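Local coordinates for protein acetolactate synthase isozyme 1 large subunit (Escherichia coli, PDB 6LPI) that is the large subunit of a thiamine diphosphate-dependent enzyme, and binds thiamine diphosphate, a magnesium ion and flavin-adenine dinucleotide, at residues B[69-74]-B[102-107]; B[95-100]-B[414-419]; B[242-247]-B[410-415]. One frame throughout, in Å; residues are numbered along the deposited sequence.

Contact 1. Residues B[69-74]-B[102-107]; sequences GMARTD and SIPLIC
Ala71 and Pro104 bring the two backbones together, with their CA atoms 6.3 Å apart where the last turn of helix 60-74 meets the residues leading into strand 105-111. No hydrogen bond joins the two segments, and the contact is made by side chains. Ala71 points its CB at the other segment. Ala71 CB lies 3.6 Å from Ile103 CG2. Ala71 CB is also 3.4 Å from the backbone oxygen Pro104 O. Leu105 CD1 comes to it more loosely, at 4.4 Å from Ala71 CB. Ile103 touches both helix residues. Its CG2 packs on Ala71 CB and on Arg72 CG, and CG1 and CD1 go on to the guanidinium of Arg72. Arg72 is extended from CG to NE, and its chain and that of Ile103 cross obliquely. Arg72 CG is 4.0 Å from Ile103 CG2. Further out, Ile103 CG1 and CD1 lie over one face of the guanidinium, with CG1 3.7 Å above the plane and toward the rim. The polar atoms of the group are held by other residues. NE bonds to Gln68 OE1 one turn back, and NH2 makes salt bridges with Asp97 and Asp101 of helix 86-101. One face of the guanidinium thus carries an apolar side chain, while its charge is tied to helix 86-101. That helix ends in a Schellman motif at Ser102. Helix 60-74 leads into strand 78-82, and its last turn packs where the beta-alpha-beta crossover 78-82, 86-101, 105-111 returns to the sheet, as in the N-terminal domain of thiamine diphosphate enzymes.

Contact 2. Residues B[95-100]-B[414-419]; sequences IADARL and GGLGTM. With TPP (thiamine diphosphate), chain J.
Thr418 and Asp97 make the polar link between the loop 414-419 and helix 86-101. Thr418 OG1 donates to Asp97 OD1 at 2.8 Å, approaching from above the carboxylate plane, 45° out of it. With CG anti to the backbone N (chi1 -175°), the carboxylate of Asp97 is carried to Thr418. OD1 is probably also bonded to Ser413 OG, and OD2 takes Gln68 NE2 and the Arg72 salt bridge. These bonds fix the rotation of a buried acid. One turn on, Asp101 accepts from the backbone N-H groups of Gly414 and Gly415.

The apolar contacts centre on Leu416 and Leu100. Leu416 lays its CD2 against the helix backbone, 3.4 Å from Asp97 N, and also near the CB of Ala96. Leu416 CB is 3.8 Å from Leu100 CD1. Leu100 points at the loop and rests on the backbone where Gly415 joins Leu416. Gly415 puts no side chain against Leu100, and its CA comes within 4.0 Å of Leu100 CB.

The same loop grips thiamine diphosphate. The amino nitrogen N4' of the cofactor donates to Gly417 O at 3.1 Å, with an N-H...O angle of 154°. Met419 follows. Met419 CG lies 3.3 Å from N3' of the aminopyrimidine, and Met419 SD lies 3.4 Å from C4 of the thiazolium ring. One side chain therefore touches both rings of the cofactor. A backbone carbonyl for the amino group and a large apolar side chain between the rings are typical of the thiamine diphosphate site, where they support the V-shaped cofactor.

Contact 3. Residues B[242-247]-B[410-415]; sequences MTLMAL and WLTSGG. With FAD (flavin-adenine dinucleotide), chain I.
Trp410 and Leu247 lie side by side and point the same way, Trp410 with CG anti to its backbone N (chi1 171°) and Leu247 with CG anti to its carbonyl carbon. Leu247 CD1 sits over one face of the indole, 3.9 Å from the centroid of the five-membered ring and 28° off its normal, a CH-pi contact. Thr412 CB lies over the opposite face, toward the rim. At the ring edge Trp410 NE1 donates to Leu244 O at 2.8 Å. The oxygen is close to the ring plane, and the donor lies nearly along the C=O axis, though the N-H...O angle is only 137°. Leu244 CD1 adds apolar contact to Trp410 CZ2 at 3.8 Å. Leu244 CD2 meets Thr412 CG2 at 3.8 Å.

Flavin-adenine dinucleotide bridges the two segments. Thr243 OG1 donates to phosphate oxygen O2P at 3.1 Å, and the ribityl hydroxyl O2' donates to Gly414 O at 2.8 Å. Met245 bends its chain so that Met245 SD reaches Gly414 CA, 4.1 Å away.

Helix 393-401 packs against Leu244, Leu247 and Trp410 through Ala399. Trp410 also rests on strand 386-389, the neighbour of its own edge strand 410-411. Leu244 and Leu247 touch strand 257-260 through Met260, so the contact joins the loop after strand 240-242 of the central sheet to edge strand 410-411 of the C-terminal sheet.

In the fold
The three contacts lie near the centre of the chain, with their own centres about 11 to 14 Å apart. Contact 1 lies within the N-terminal domain. Contact 2 joins that domain to the C-terminal one, and contact 3 joins the C-terminal domain to the central one. Along the chain contacts 1 and 2 cross, because 95-100 falls between 69-74 and 102-107. Contact 1 closes before contact 3 opens. Contacts 2 and 3 end on the same run and share Gly414 and Gly415. The run from strand 410-411 to Met419 therefore meets both other domains and passes from flavin-adenine dinucleotide to thiamine diphosphate. Each domain holds a parallel sheet.

Contact 1. Residues B[69-74]-B[102-107]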
loop_
_atom_site.group_PDB
_atom_site.type_symbol
_atom_site.label_atom_id
_atom_site.label_comp_id
_atom_site.label_asym_id
_atom_site.label_seq_id
_atom_site.Cartn_x
_atom_site.Cartn_y
_atom_site.Cartn_z
ATOM N N GLY B 69 -6.442 1.409 -8.208
ATOM C CA GLY B 69 -6.807 0.106 -8.747
ATOM C C GLY B 69 -6.024 -0.245 -9.998
ATOM O O GLY B 69 -5.546 -1.380 -10.160
ATOM N N MET B 70 -5.858 0.730 -10.895
ATOM C CA MET B 70 -4.992 0.491 -12.043
ATOM C C MET B 70 -3.612 0.073 -11.563
ATOM O O MET B 70 -3.142 -1.028 -11.884
ATOM C CB MET B 70 -4.921 1.735 -12.926
ATOM C CG MET B 70 -6.279 2.117 -13.465
ATOM S SD MET B 70 -6.241 3.340 -14.760
ATOM C CE MET B 70 -4.598 3.075 -15.435
ATOM N N ALA B 71 -2.993 0.915 -10.710
ATOM C CA ALA B 71 -1.624 0.692 -10.249
ATOM C C ALA B 71 -1.472 -0.623 -9.490
ATOM O O ALA B 71 -0.472 -1.333 -9.663
ATOM C CB ALA B 71 -1.165 1.855 -9.386
ATOM N N ARG B 72 -2.438 -0.973 -8.647
ATOM C CA ARG B 72 -2.328 -2.227 -7.928
ATOM C C ARG B 72 -2.495 -3.430 -8.834
ATOM O O ARG B 72 -2.038 -4.516 -8.477
ATOM C CB ARG B 72 -3.320 -2.275 -6.772
ATOM C CG ARG B 72 -3.137 -1.162 -5.795
ATOM C CD ARG B 72 -3.799 -1.572 -4.534
ATOM N NE ARG B 72 -3.869 -0.512 -3.542
ATOM C CZ ARG B 72 -3.850 -0.752 -2.236
ATOM N NH1 ARG B 72 -3.750 -2.007 -1.807
ATOM N NH2 ARG B 72 -3.942 0.252 -1.367
ATOM N N THR B 73 -3.095 -3.281 -10.012
ATOM C CA THR B 73 -3.065 -4.438 -10.912
ATOM C C THR B 73 -1.945 -4.462 -11.979
ATOM O O THR B 73 -1.545 -5.567 -12.354
ATOM C CB THR B 73 -4.400 -4.605 -11.628
ATOM O OG1 THR B 73 -4.677 -3.434 -12.402
ATOM C CG2 THR B 73 -5.537 -4.850 -10.625
ATOM N N ASP B 74 -1.377 -3.312 -12.449
ATOM C CA ASP B 74 -0.435 -3.299 -13.595
ATOM C C ASP B 74 0.979 -3.645 -13.132
ATOM O O ASP B 74 1.717 -4.361 -13.822
ATOM C CB ASP B 74 -0.282 -1.909 -14.268
ATOM C CG ASP B 74 -0.355 -0.750 -13.293
ATOM O OD1 ASP B 74 0.254 -0.940 -12.230
ATOM O OD2 ASP B 74 -0.981 0.286 -13.548
ATOM N N SER B 102 2.405 1.201 -0.184
ATOM C CA SER B 102 3.531 1.209 -1.115
ATOM C C SER B 102 3.138 0.969 -2.566
ATOM O O SER B 102 3.593 0.004 -3.185
ATOM C CB SER B 102 4.587 0.181 -0.690
ATOM O OG SER B 102 5.004 0.355 0.666
ATOM N N ILE B 103 2.310 1.856 -3.110
ATOM C CA ILE B 103 1.772 1.774 -4.469
ATOM C C ILE B 103 2.294 2.910 -5.340
ATOM O O ILE B 103 2.376 4.059 -4.874
ATOM C CB ILE B 103 0.236 1.768 -4.455
ATOM C CG1 ILE B 103 -0.264 0.642 -3.563
ATOM C CG2 ILE B 103 -0.338 1.648 -5.847
ATOM C CD1 ILE B 103 -1.153 1.144 -2.517
ATOM N N PRO B 104 2.686 2.631 -6.601
ATOM C CA PRO B 104 3.198 3.699 -7.476
ATOM C C PRO B 104 2.078 4.546 -8.062
ATOM O O PRO B 104 1.376 4.143 -8.990
ATOM C CB PRO B 104 3.943 2.923 -8.571
ATOM C CG PRO B 104 3.221 1.603 -8.623
ATOM C CD PRO B 104 2.790 1.298 -7.229
ATOM N N LEU B 105 1.903 5.730 -7.521
ATOM C CA LEU B 105 0.956 6.693 -8.035
ATOM C C LEU B 105 1.702 7.972 -8.397
ATOM O O LEU B 105 2.607 8.398 -7.677
ATOM C CB LEU B 105 -0.108 6.962 -6.955
ATOM C CG LEU B 105 -1.578 7.157 -7.299
ATOM C CD1 LEU B 105 -2.117 5.846 -7.840
ATOM C CD2 LEU B 105 -2.345 7.609 -6.061
ATOM N N ILE B 106 1.340 8.578 -9.518
ATOM C CA ILE B 106 1.695 9.962 -9.811
ATOM C C ILE B 106 0.416 10.767 -9.733
ATOM O O ILE B 106 -0.577 10.451 -10.401
ATOM C CB ILE B 106 2.394 10.143 -11.168
ATOM C CG1 ILE B 106 3.883 9.809 -11.072
ATOM C CG2 ILE B 106 2.242 11.562 -11.657
ATOM C CD1 ILE B 106 4.213 8.390 -11.137
ATOM N N CYS B 107 0.450 11.804 -8.917
ATOM C CA CYS B 107 -0.693 12.657 -8.648
ATOM C C CYS B 107 -0.342 14.065 -9.110
ATOM O O CYS B 107 0.606 14.669 -8.599
ATOM C CB CYS B 107 -1.006 12.596 -7.153
ATOM S SG CYS B 107 -1.852 13.987 -6.481
#

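Contact 2. Residues B[95-100]-B[414-419]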
loop_
_atom_site.group_PDB
_atom_site.type_symbol
_atom_site.label_atom_id
_atom_site.label_comp_id
_atom_site.label_asym_id
_atom_site.label_seq_id
_atom_site.Cartn_x
_atom_site.Cartn_y
_atom_site.Cartn_z
ATOM N N ILE B 95 -3.947 9.493 -1.602
ATOM C CA ILE B 95 -2.484 9.526 -1.635
ATOM C C ILE B 95 -1.879 8.883 -0.376
ATOM O O ILE B 95 -1.016 8.022 -0.491
ATOM C CB ILE B 95 -1.994 10.972 -1.931
ATOM C CG1 ILE B 95 -1.850 11.226 -3.424
ATOM C CG2 ILE B 95 -0.634 11.223 -1.339
ATOM C CD1 ILE B 95 -3.049 11.085 -4.276
ATOM N N ALA B 96 -2.361 9.217 0.819
ATOM C CA ALA B 96 -1.836 8.608 2.043
ATOM C C ALA B 96 -2.039 7.089 2.051
ATOM O O ALA B 96 -1.141 6.322 2.446
ATOM C CB ALA B 96 -2.496 9.238 3.271
ATOM N N ASP B 97 -3.213 6.639 1.617
ATOM C CA ASP B 97 -3.421 5.215 1.449
ATOM C C ASP B 97 -2.386 4.647 0.495
ATOM O O ASP B 97 -1.844 3.565 0.735
ATOM C CB ASP B 97 -4.830 4.923 0.944
ATOM C CG ASP B 97 -5.120 3.431 0.869
ATOM O OD1 ASP B 97 -5.443 2.833 1.924
ATOM O OD2 ASP B 97 -4.999 2.850 -0.238
ATOM N N ALA B 98 -2.098 5.354 -0.603
ATOM C CA ALA B 98 -1.060 4.866 -1.512
ATOM C C ALA B 98 0.285 4.753 -0.806
ATOM O O ALA B 98 1.034 3.795 -1.034
ATOM C CB ALA B 98 -0.941 5.775 -2.732
ATOM N N ARG B 99 0.599 5.719 0.063
ATOM C CA ARG B 99 1.878 5.720 0.771
ATOM C C ARG B 99 2.025 4.517 1.704
ATOM O O ARG B 99 3.012 3.775 1.617
ATOM C CB ARG B 99 2.036 7.016 1.563
ATOM C CG ARG B 99 3.294 7.055 2.403
ATOM C CD ARG B 99 4.500 7.135 1.532
ATOM N NE ARG B 99 5.614 7.686 2.287
ATOM C CZ ARG B 99 6.888 7.490 1.982
ATOM N NH1 ARG B 99 7.214 6.763 0.923
ATOM N NH2 ARG B 99 7.831 8.024 2.737
ATOM N N LEU B 100 1.045 4.275 2.580
ATOM C CA LEU B 100 1.321 3.233 3.558
ATOM C C LEU B 100 1.271 1.820 2.975
ATOM O O LEU B 100 1.887 0.910 3.556
ATOM C CB LEU B 100 0.346 3.291 4.729
ATOM C CG LEU B 100 0.022 4.587 5.464
ATOM C CD1 LEU B 100 -0.864 4.249 6.658
ATOM C CD2 LEU B 100 1.199 5.361 5.873
ATOM N N GLY B 414 -4.678 -1.998 3.276
ATOM C CA GLY B 414 -4.161 -2.568 4.520
ATOM C C GLY B 414 -3.454 -1.652 5.512
ATOM O O GLY B 414 -3.663 -1.746 6.730
ATOM N N GLY B 415 -2.522 -0.853 5.002
ATOM C CA GLY B 415 -1.756 0.069 5.800
ATOM C C GLY B 415 -2.622 1.141 6.406
ATOM O O GLY B 415 -2.713 1.284 7.622
ATOM N N LEU B 416 -3.273 1.912 5.556
ATOM C CA LEU B 416 -4.141 2.959 6.060
ATOM C C LEU B 416 -5.496 2.414 6.451
ATOM O O LEU B 416 -6.131 2.947 7.365
ATOM C CB LEU B 416 -4.292 4.054 5.006
ATOM C CG LEU B 416 -5.103 5.242 5.486
ATOM C CD1 LEU B 416 -4.375 5.799 6.690
ATOM C CD2 LEU B 416 -5.276 6.285 4.353
ATOM N N GLY B 417 -5.943 1.352 5.779
ATOM C CA GLY B 417 -7.208 0.722 6.084
ATOM C C GLY B 417 -8.330 1.699 5.836
ATOM O O GLY B 417 -9.098 1.996 6.748
ATOM N N THR B 418 -8.448 2.192 4.611
ATOM C CA THR B 418 -9.374 3.270 4.277
ATOM C C THR B 418 -10.746 2.684 3.954
ATOM O O THR B 418 -10.877 1.895 3.009
ATOM C CB THR B 418 -8.865 4.038 3.052
ATOM O OG1 THR B 418 -7.454 4.263 3.152
ATOM C CG2 THR B 418 -9.597 5.337 2.857
ATOM N N MET B 419 -11.770 3.075 4.707
ATOM C CA MET B 419 -13.113 2.818 4.214
ATOM C C MET B 419 -13.315 3.592 2.931
ATOM O O MET B 419 -12.807 4.712 2.774
ATOM C CB MET B 419 -14.195 3.183 5.232
ATOM C CG MET B 419 -14.076 2.389 6.546
ATOM S SD MET B 419 -15.280 2.892 7.795
ATOM C CE MET B 419 -16.732 2.932 6.716
HETATM N "N1'" TPP J . -13.431 6.145 9.132
HETATM C "C2'" TPP J . -12.735 5.810 7.984
HETATM C CM2 TPP J . -12.707 6.723 6.794
HETATM N "N3'" TPP J . -12.041 4.628 7.904
HETATM C "C4'" TPP J . -12.002 3.771 8.967
HETATM N "N4'" TPP J . -11.296 2.650 8.821
HETATM C "C5'" TPP J . -12.700 4.096 10.133
HETATM C "C6'" TPP J . -13.415 5.289 10.201
HETATM C "C7'" TPP J . -12.716 3.151 11.317
HETATM N N3 TPP J . -13.415 1.957 10.924
HETATM C C2 TPP J . -12.770 0.828 10.475
HETATM S S1 TPP J . -13.742 -0.371 10.076
HETATM C C5 TPP J . -15.044 0.502 10.466
HETATM C C4 TPP J . -14.756 1.769 10.909
HETATM C CM4 TPP J . -15.818 2.732 11.319
HETATM C C6 TPP J . -16.407 -0.126 10.300
HETATM C C7 TPP J . -16.605 -0.703 8.900
HETATM O O7 TPP J . -17.951 -0.497 8.530
HETATM P PA TPP J . -18.653 -1.375 7.372
HETATM O O1A TPP J . -18.455 -0.755 6.015
HETATM O O2A TPP J . -20.117 -1.457 7.762
HETATM O O3A TPP J . -17.934 -2.814 7.343
HETATM P PB TPP J . -18.404 -4.078 8.261
HETATM O O1B TPP J . -18.091 -5.377 7.515
HETATM O O2B TPP J . -17.721 -4.104 9.606
HETATM O O3B TPP J . -19.881 -3.947 8.571
#

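Contact 3. Residues B[242-247]-B[410-415]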
loop_
_atom_site.group_PDB
_atom_site.type_symbol
_atom_site.label_atom_id
_atom_site.label_comp_id
_atom_site.label_asym_id
_atom_site.label_seq_id
_atom_site.Cartn_x
_atom_site.Cartn_y
_atom_site.Cartn_z
ATOM N N MET B 242 1.169 -15.767 5.063
ATOM C CA MET B 242 1.144 -14.518 4.322
ATOM C C MET B 242 0.457 -13.435 5.139
ATOM O O MET B 242 -0.404 -13.716 5.973
ATOM C CB MET B 242 0.438 -14.676 2.977
ATOM C CG MET B 242 1.047 -15.696 2.048
ATOM S SD MET B 242 -0.206 -16.531 1.033
ATOM C CE MET B 242 -0.782 -17.834 2.122
ATOM N N THR B 243 0.876 -12.197 4.923
ATOM C CA THR B 243 0.144 -11.068 5.475
ATOM C C THR B 243 -1.115 -10.827 4.659
ATOM O O THR B 243 -1.319 -11.434 3.609
ATOM C CB THR B 243 0.998 -9.813 5.452
ATOM O OG1 THR B 243 1.301 -9.509 4.088
ATOM C CG2 THR B 243 2.281 -10.026 6.219
ATOM N N LEU B 244 -1.951 -9.893 5.123
ATOM C CA LEU B 244 -3.110 -9.488 4.328
ATOM C C LEU B 244 -2.724 -9.033 2.922
ATOM O O LEU B 244 -3.511 -9.188 1.984
ATOM C CB LEU B 244 -3.881 -8.378 5.039
ATOM C CG LEU B 244 -5.145 -7.912 4.312
ATOM C CD1 LEU B 244 -6.155 -9.024 4.300
ATOM C CD2 LEU B 244 -5.704 -6.682 4.986
ATOM N N MET B 245 -1.539 -8.445 2.762
ATOM C CA MET B 245 -1.074 -7.919 1.484
ATOM C C MET B 245 -0.474 -8.977 0.585
ATOM O O MET B 245 -0.093 -8.648 -0.537
ATOM C CB MET B 245 -0.017 -6.822 1.711
ATOM C CG MET B 245 -0.479 -5.675 2.594
ATOM S SD MET B 245 -2.033 -5.004 1.992
ATOM C CE MET B 245 -1.334 -3.960 0.690
ATOM N N ALA B 246 -0.323 -10.212 1.057
ATOM C CA ALA B 246 0.336 -11.266 0.293
ATOM C C ALA B 246 -0.589 -12.423 -0.088
ATOM O O ALA B 246 -0.120 -13.417 -0.672
ATOM C CB ALA B 246 1.548 -11.798 1.077
ATOM N N LEU B 247 -1.879 -12.333 0.235
ATOM C CA LEU B 247 -2.813 -13.374 -0.153
ATOM C C LEU B 247 -2.731 -13.631 -1.654
ATOM O O LEU B 247 -2.643 -12.695 -2.459
ATOM C CB LEU B 247 -4.229 -12.963 0.221
ATOM C CG LEU B 247 -4.436 -12.614 1.700
ATOM C CD1 LEU B 247 -5.946 -12.524 1.986
ATOM C CD2 LEU B 247 -3.690 -13.564 2.707
ATOM N N TRP B 410 -5.829 -9.802 -5.545
ATOM C CA TRP B 410 -6.392 -9.357 -4.280
ATOM C C TRP B 410 -5.992 -7.902 -4.057
ATOM O O TRP B 410 -4.798 -7.588 -3.981
ATOM C CB TRP B 410 -5.870 -10.265 -3.170
ATOM C CG TRP B 410 -6.138 -9.896 -1.777
ATOM C CD1 TRP B 410 -5.214 -9.581 -0.821
ATOM C CD2 TRP B 410 -7.413 -9.863 -1.131
ATOM N NE1 TRP B 410 -5.840 -9.340 0.381
ATOM C CE2 TRP B 410 -7.190 -9.498 0.215
ATOM C CE3 TRP B 410 -8.724 -10.073 -1.566
ATOM C CZ2 TRP B 410 -8.225 -9.354 1.128
ATOM C CZ3 TRP B 410 -9.750 -9.932 -0.653
ATOM C CH2 TRP B 410 -9.494 -9.576 0.683
ATOM N N LEU B 411 -6.987 -7.015 -4.037
ATOM C CA LEU B 411 -6.821 -5.575 -3.863
ATOM C C LEU B 411 -7.527 -5.163 -2.580
ATOM O O LEU B 411 -8.760 -5.076 -2.543
ATOM C CB LEU B 411 -7.412 -4.785 -5.035
ATOM C CG LEU B 411 -6.619 -4.406 -6.293
ATOM C CD1 LEU B 411 -5.970 -5.596 -6.942
ATOM C CD2 LEU B 411 -7.502 -3.679 -7.296
ATOM N N THR B 412 -6.765 -4.833 -1.554
ATOM C CA THR B 412 -7.344 -4.336 -0.316
ATOM C C THR B 412 -6.471 -3.217 0.234
ATOM O O THR B 412 -5.288 -3.113 -0.086
ATOM C CB THR B 412 -7.494 -5.448 0.726
ATOM O OG1 THR B 412 -8.423 -5.039 1.739
ATOM C CG2 THR B 412 -6.173 -5.766 1.358
ATOM N N SER B 413 -7.087 -2.340 1.014
ATOM C CA SER B 413 -6.381 -1.256 1.681
ATOM C C SER B 413 -5.979 -1.745 3.074
ATOM O O SER B 413 -6.837 -1.926 3.939
ATOM C CB SER B 413 -7.274 -0.022 1.735
ATOM O OG SER B 413 -6.757 0.971 2.590
ATOM N N GLY B 414 -4.678 -1.998 3.276
ATOM C CA GLY B 414 -4.161 -2.568 4.520
ATOM C C GLY B 414 -3.454 -1.652 5.512
ATOM O O GLY B 414 -3.663 -1.746 6.730
ATOM N N GLY B 415 -2.522 -0.853 5.002
ATOM C CA GLY B 415 -1.756 0.069 5.800
ATOM C C GLY B 415 -2.622 1.141 6.406
ATOM O O GLY B 415 -2.713 1.284 7.622
HETATM P PA FAD I . 3.417 -4.077 3.126
HETATM O O1A FAD I . 2.439 -4.625 2.161
HETATM O O2A FAD I . 3.368 -2.594 3.387
HETATM O O5B FAD I . 4.781 -4.554 2.488
HETATM C C5B FAD I . 5.765 -3.611 2.015
HETATM C C4B FAD I . 7.114 -4.116 2.449
HETATM O O4B FAD I . 7.733 -4.884 1.382
HETATM C C3B FAD I . 8.117 -3.022 2.802
HETATM O O3B FAD I . 8.911 -3.472 3.900
HETATM C C2B FAD I . 8.876 -2.858 1.480
HETATM O O2B FAD I . 10.158 -2.258 1.604
HETATM C C1B FAD I . 8.995 -4.322 1.083
HETATM N N9A FAD I . 9.297 -4.565 -0.318
HETATM C C8A FAD I . 8.627 -4.094 -1.415
HETATM N N7A FAD I . 9.122 -4.503 -2.561
HETATM C C5A FAD I . 10.194 -5.301 -2.189
HETATM C C6A FAD I . 11.143 -6.029 -2.935
HETATM N N6A FAD I . 11.165 -6.076 -4.269
HETATM N N1A FAD I . 12.091 -6.708 -2.252
HETATM C C2A FAD I . 12.082 -6.660 -0.917
HETATM N N3A FAD I . 11.237 -6.017 -0.109
HETATM C C4A FAD I . 10.314 -5.346 -0.810
HETATM N N1 FAD I . -2.441 -7.834 8.337
HETATM C C2 FAD I . -2.047 -9.070 8.752
HETATM O O2 FAD I . -0.966 -9.536 8.416
HETATM N N3 FAD I . -2.879 -9.830 9.556
HETATM C C4 FAD I . -4.127 -9.458 10.009
HETATM O O4 FAD I . -4.777 -10.222 10.717
HETATM C C4X FAD I . -4.536 -8.131 9.571
HETATM N N5 FAD I . -5.714 -7.684 9.950
HETATM C C5X FAD I . -6.103 -6.425 9.510
HETATM C C6 FAD I . -7.353 -5.932 9.890
HETATM C C7 FAD I . -7.788 -4.679 9.460
HETATM C C7M FAD I . -9.133 -4.166 9.899
HETATM C C8 FAD I . -6.957 -3.898 8.640
HETATM C C8M FAD I . -7.394 -2.529 8.173
HETATM C C9 FAD I . -5.709 -4.387 8.261
HETATM C C9A FAD I . -5.274 -5.633 8.696
HETATM N N10 FAD I . -4.016 -6.154 8.323
HETATM C C10 FAD I . -3.617 -7.396 8.738
HETATM C "C1'" FAD I . -3.109 -5.388 7.469
HETATM C "C2'" FAD I . -2.035 -4.656 8.260
HETATM O "O2'" FAD I . -2.543 -3.415 8.749
HETATM C "C3'" FAD I . -0.844 -4.367 7.348
HETATM O "O3'" FAD I . -1.280 -3.626 6.213
HETATM C "C4'" FAD I . -0.110 -5.610 6.857
HETATM O "O4'" FAD I . -0.086 -6.571 7.905
HETATM C "C5'" FAD I . 1.302 -5.304 6.418
HETATM O "O5'" FAD I . 1.772 -6.368 5.571
HETATM P P FAD I . 3.177 -6.291 4.909
HETATM O O1P FAD I . 4.236 -6.583 5.973
HETATM O O2P FAD I . 3.172 -7.047 3.784
HETATM O O3P FAD I . 3.260 -4.785 4.536
#